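Penicillin-binding protein 1A (Mycobacterium tuberculosis, PDB 5CXW) builds and cross-links cell-wall peptidoglycan, joining a penicillin-insensitive transglycosylase domain to a penicillin-sensitive transpeptidase domain, the part crystallised here with penicillin V. Local coordinates at residues A45-A48 and V49-L53; D346-K349 and A350-G354. One frame throughout, in Å; residues are numbered along the deposited sequence.

Contact 1 (A45-A48 and V49-L53); sequences AEKA and VAKYL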
loop_
_atom_site.group_PDB
_atom_site.type_symbol
_atom_site.label_atom_id
_atom_site.label_comp_id
_atom_site.label_asym_id
_atom_site.label_seq_id
_atom_site.Cartn_x
_atom_site.Cartn_y
_atom_site.Cartn_z
ATOM N N ALA A 45 13.667 5.533 6.485
ATOM C CA ALA A 45 13.154 5.525 5.097
ATOM C C ALA A 45 14.141 6.193 4.162
ATOM O O ALA A 45 14.428 5.651 3.081
ATOM C CB ALA A 45 11.809 6.244 4.983
ATOM N N GLU A 46 14.634 7.380 4.554
ATOM C CA GLU A 46 15.587 8.124 3.739
ATOM C C GLU A 46 16.889 7.352 3.501
ATOM O O GLU A 46 17.397 7.287 2.351
ATOM C CB GLU A 46 15.847 9.525 4.326
ATOM C CG GLU A 46 14.627 10.428 4.243
ATOM C CD GLU A 46 14.839 11.873 4.695
ATOM O OE1 GLU A 46 16.002 12.339 4.725
ATOM O OE2 GLU A 46 13.854 12.585 4.986
ATOM N N LYS A 47 17.400 6.745 4.556
ATOM C CA LYS A 47 18.573 5.894 4.450
ATOM C C LYS A 47 18.388 4.691 3.515
ATOM O O LYS A 47 19.311 4.330 2.744
ATOM C CB LYS A 47 18.985 5.397 5.831
ATOM C CG LYS A 47 20.249 4.587 5.782
ATOM C CD LYS A 47 20.685 4.094 7.182
ATOM C CE LYS A 47 21.688 2.907 7.090
ATOM N NZ LYS A 47 21.547 1.887 5.965
ATOM N N ALA A 48 17.218 4.056 3.624
ATOM C CA ALA A 48 16.924 2.877 2.829
ATOM C C ALA A 48 16.849 3.256 1.351
ATOM O O ALA A 48 17.439 2.567 0.489
ATOM C CB ALA A 48 15.627 2.272 3.248
ATOM N N VAL A 49 16.147 4.345 1.052
ATOM C CA VAL A 49 16.034 4.784 -0.343
ATOM C C VAL A 49 17.428 5.108 -0.900
ATOM O O VAL A 49 17.749 4.675 -2.015
ATOM C CB VAL A 49 15.095 6.000 -0.529
ATOM C CG1 VAL A 49 15.149 6.588 -1.955
ATOM C CG2 VAL A 49 13.681 5.624 -0.209
ATOM N N ALA A 50 18.254 5.804 -0.122
ATOM C CA ALA A 50 19.577 6.209 -0.585
ATOM C C ALA A 50 20.426 4.960 -0.864
ATOM O O ALA A 50 21.020 4.830 -1.946
ATOM C CB ALA A 50 20.207 7.108 0.428
ATOM N N LYS A 51 20.367 4.001 0.062
ATOM C CA LYS A 51 21.128 2.799 -0.018
ATOM C C LYS A 51 20.764 2.000 -1.264
ATOM O O LYS A 51 21.633 1.626 -2.034
ATOM C CB LYS A 51 20.912 1.940 1.226
ATOM C CG LYS A 51 21.502 0.548 1.136
ATOM C CD LYS A 51 21.560 -0.131 2.495
ATOM C CE LYS A 51 22.183 -1.489 2.338
ATOM N NZ LYS A 51 22.022 -2.206 3.631
ATOM N N TYR A 52 19.478 1.715 -1.435
ATOM C CA TYR A 52 19.034 0.812 -2.484
ATOM C C TYR A 52 18.935 1.434 -3.880
ATOM O O TYR A 52 18.969 0.706 -4.864
ATOM C CB TYR A 52 17.776 0.069 -2.041
ATOM C CG TYR A 52 18.132 -0.870 -0.922
ATOM C CD1 TYR A 52 18.918 -1.977 -1.158
ATOM C CD2 TYR A 52 17.724 -0.634 0.397
ATOM C CE1 TYR A 52 19.323 -2.806 -0.114
ATOM C CE2 TYR A 52 18.094 -1.475 1.411
ATOM C CZ TYR A 52 18.891 -2.559 1.159
ATOM O OH TYR A 52 19.302 -3.415 2.155
ATOM N N LEU A 53 18.860 2.757 -3.983
ATOM C CA LEU A 53 18.920 3.429 -5.306
ATOM C C LEU A 53 20.341 3.867 -5.669
ATOM O O LEU A 53 20.560 4.363 -6.781
ATOM C CB LEU A 53 17.993 4.633 -5.365
ATOM C CG LEU A 53 16.604 4.284 -5.936
ATOM C CD1 LEU A 53 15.939 3.115 -5.252
ATOM C CD2 LEU A 53 15.757 5.548 -5.921
HETATM O O HOH W 1 23.169 -0.750 5.681
#
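K47 and K51 both set CG opposite the backbone N (chi1 -176° and 171°), which sends the two side chains off the helix side by side and pointing the same way. K51 stays extended to its end, whereas K47 bends at its last torsion (chi4 -35°), and K47 NZ comes to 4.0 Å from K51 CD. The two ammonium groups do not touch: K47 NZ and K51 NZ are 4.7 Å apart. One water lies between them and accepts from both, 3.1 Å from K47 NZ and 2.8 Å from K51 NZ. Y52 turns its ring back beside the preceding turn, with CD2 3.2 Å from A48 O in an oblique approach, while K51 CG sits 3.9 Å above the ring plane, over its centre. Beneath the side chains run the i to i+4 bonds of helix 39-53, among them Y52 N to A48 O at 2.9 Å. On the buried side, V49 CG2 packs 3.4 Å from A45 O, and A45 and V49 both rest on V64 of strand 60-67. The chemistry is thus two-sided: small apolar groups face the sheet, and on the exposed side a shared water probably eases the repulsion between two like charges.

Contact 2 (D346-K349 and A350-G354); sequences DIWK and ATMDG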
loop_
_atom_site.group_PDB
_atom_site.type_symbol
_atom_site.label_atom_id
_atom_site.label_comp_id
_atom_site.label_asym_id
_atom_site.label_seq_id
_atom_site.Cartn_x
_atom_site.Cartn_y
_atom_site.Cartn_z
ATOM N N ASP A 346 13.543 -4.545 -0.332
ATOM C CA ASP A 346 14.742 -4.125 0.382
ATOM C C ASP A 346 14.477 -2.827 1.154
ATOM O O ASP A 346 14.798 -2.716 2.371
ATOM C CB ASP A 346 15.919 -3.887 -0.592
ATOM C CG ASP A 346 16.401 -5.133 -1.290
ATOM O OD1 ASP A 346 16.395 -6.248 -0.717
ATOM O OD2 ASP A 346 16.859 -4.984 -2.443
ATOM N N ILE A 347 13.841 -1.845 0.488
ATOM C CA ILE A 347 13.553 -0.573 1.097
ATOM C C ILE A 347 12.513 -0.724 2.219
ATOM O O ILE A 347 12.647 -0.129 3.285
ATOM C CB ILE A 347 13.101 0.452 0.017
ATOM C CG1 ILE A 347 14.236 0.758 -0.972
ATOM C CG2 ILE A 347 12.500 1.701 0.651
ATOM C CD1 ILE A 347 13.802 1.468 -2.276
ATOM N N TRP A 348 11.464 -1.458 1.939
ATOM C CA TRP A 348 10.354 -1.702 2.898
ATOM C C TRP A 348 10.939 -2.334 4.189
ATOM O O TRP A 348 10.682 -1.874 5.308
ATOM C CB TRP A 348 9.322 -2.643 2.264
ATOM C CG TRP A 348 8.251 -3.040 3.254
ATOM C CD1 TRP A 348 7.161 -2.308 3.628
ATOM C CD2 TRP A 348 8.186 -4.264 4.015
ATOM N NE1 TRP A 348 6.430 -3.009 4.587
ATOM C CE2 TRP A 348 7.018 -4.208 4.819
ATOM C CE3 TRP A 348 8.967 -5.420 4.046
ATOM C CZ2 TRP A 348 6.632 -5.271 5.684
ATOM C CZ3 TRP A 348 8.587 -6.477 4.938
ATOM C CH2 TRP A 348 7.454 -6.374 5.739
ATOM N N LYS A 349 11.706 -3.406 4.023
ATOM C CA LYS A 349 12.276 -4.115 5.177
ATOM C C LYS A 349 13.165 -3.183 6.010
ATOM O O LYS A 349 13.119 -3.168 7.259
ATOM C CB LYS A 349 13.071 -5.354 4.723
ATOM C CG LYS A 349 13.976 -5.910 5.856
ATOM C CD LYS A 349 14.530 -7.281 5.541
ATOM C CE LYS A 349 15.673 -7.598 6.487
ATOM N NZ LYS A 349 15.195 -7.790 7.896
ATOM N N ALA A 350 14.033 -2.443 5.322
ATOM C CA ALA A 350 14.972 -1.550 6.000
ATOM C C ALA A 350 14.242 -0.420 6.695
ATOM O O ALA A 350 14.584 -0.060 7.843
ATOM C CB ALA A 350 15.964 -0.999 5.014
ATOM N N THR A 351 13.212 0.097 6.051
ATOM C CA THR A 351 12.431 1.177 6.665
ATOM C C THR A 351 11.710 0.647 7.902
ATOM O O THR A 351 11.700 1.284 8.977
ATOM C CB THR A 351 11.414 1.708 5.647
ATOM O OG1 THR A 351 12.106 2.293 4.507
ATOM C CG2 THR A 351 10.535 2.816 6.312
ATOM N N MET A 352 11.080 -0.526 7.745
ATOM C CA MET A 352 10.312 -1.117 8.863
ATOM C C MET A 352 11.229 -1.456 10.053
ATOM O O MET A 352 10.949 -1.068 11.187
ATOM C CB MET A 352 9.510 -2.327 8.423
ATOM C CG MET A 352 8.308 -1.937 7.540
ATOM S SD MET A 352 6.965 -1.176 8.460
ATOM C CE MET A 352 6.084 -2.604 9.114
ATOM N N ASP A 353 12.323 -2.133 9.757
ATOM C CA ASP A 353 13.295 -2.558 10.785
ATOM C C ASP A 353 13.811 -1.310 11.539
ATOM O O ASP A 353 13.854 -1.261 12.776
ATOM C CB ASP A 353 14.478 -3.310 10.147
ATOM C CG ASP A 353 14.144 -4.753 9.745
ATOM O OD1 ASP A 353 13.146 -5.315 10.279
ATOM O OD2 ASP A 353 14.956 -5.338 8.997
ATOM N N GLY A 354 14.204 -0.289 10.779
ATOM C CA GLY A 354 14.663 0.943 11.377
ATOM C C GLY A 354 13.634 1.695 12.204
ATOM O O GLY A 354 13.955 2.234 13.276
#
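K349 and D353 form the salt bridge of this helical turn: K349 NZ donates to D353 OD2 at 2.7 Å, on the syn side of the carboxylate. The lysine chain runs over the turn and bends at its last torsion (chi4 68°), which tips the ammonium group onto the acid; N281 O takes a second bond from NZ, and A283 N donates to D353 OD1. The aromatic contact lies one residue earlier. M352 CG stands over one face of the W348 indole, offset toward the rim and 3.9 Å from the centroid of the five-membered ring, a CH-pi contact. M352 SD approaches the same ring obliquely, 4.9 Å from its centroid, as a Met-aromatic pair. Among the hydrogen bonds, I347 O is gripped twice, by T351 N and by T351 OG1, each at 2.8 Å and from opposite faces of the carbonyl plane. A chi1 of -63° puts OG1 beside its own backbone N, where it donates from above that plane, off the lone pair. Helix 343-356 lies against the central antiparallel sheet: W348 and M352 pack on T317 of strand 315-323, W348 NE1 bonds G310 O, I347 and T351 meet V64 of strand 60-67, and A350 and T351 face A48 of helix 39-53.

How the contacts relate
Both contacts are single helical stretches, on helices 39-53 and 343-356, that pack against each other on the five-stranded sheet, a layering that fits the penicillin-binding transpeptidase fold; their centres are 9 Å apart. Small residues meet where the helices touch: A48 CB is 3.7 Å from A350 CB, and A45 CA is 3.4 Å from T351 OG1. Larger side chains also bridge the two helices, with Y52 CD1 3.6 Å from D346 CB. Both helices also reach V64 of strand 60-67. Contact 1 is the more superficial, with three exposed residues and like charges on its outer side. Contact 2 is nearer the chain's centre, has no exposed touching residue, and adds opposite charges and a buried tryptophan-methionine pair.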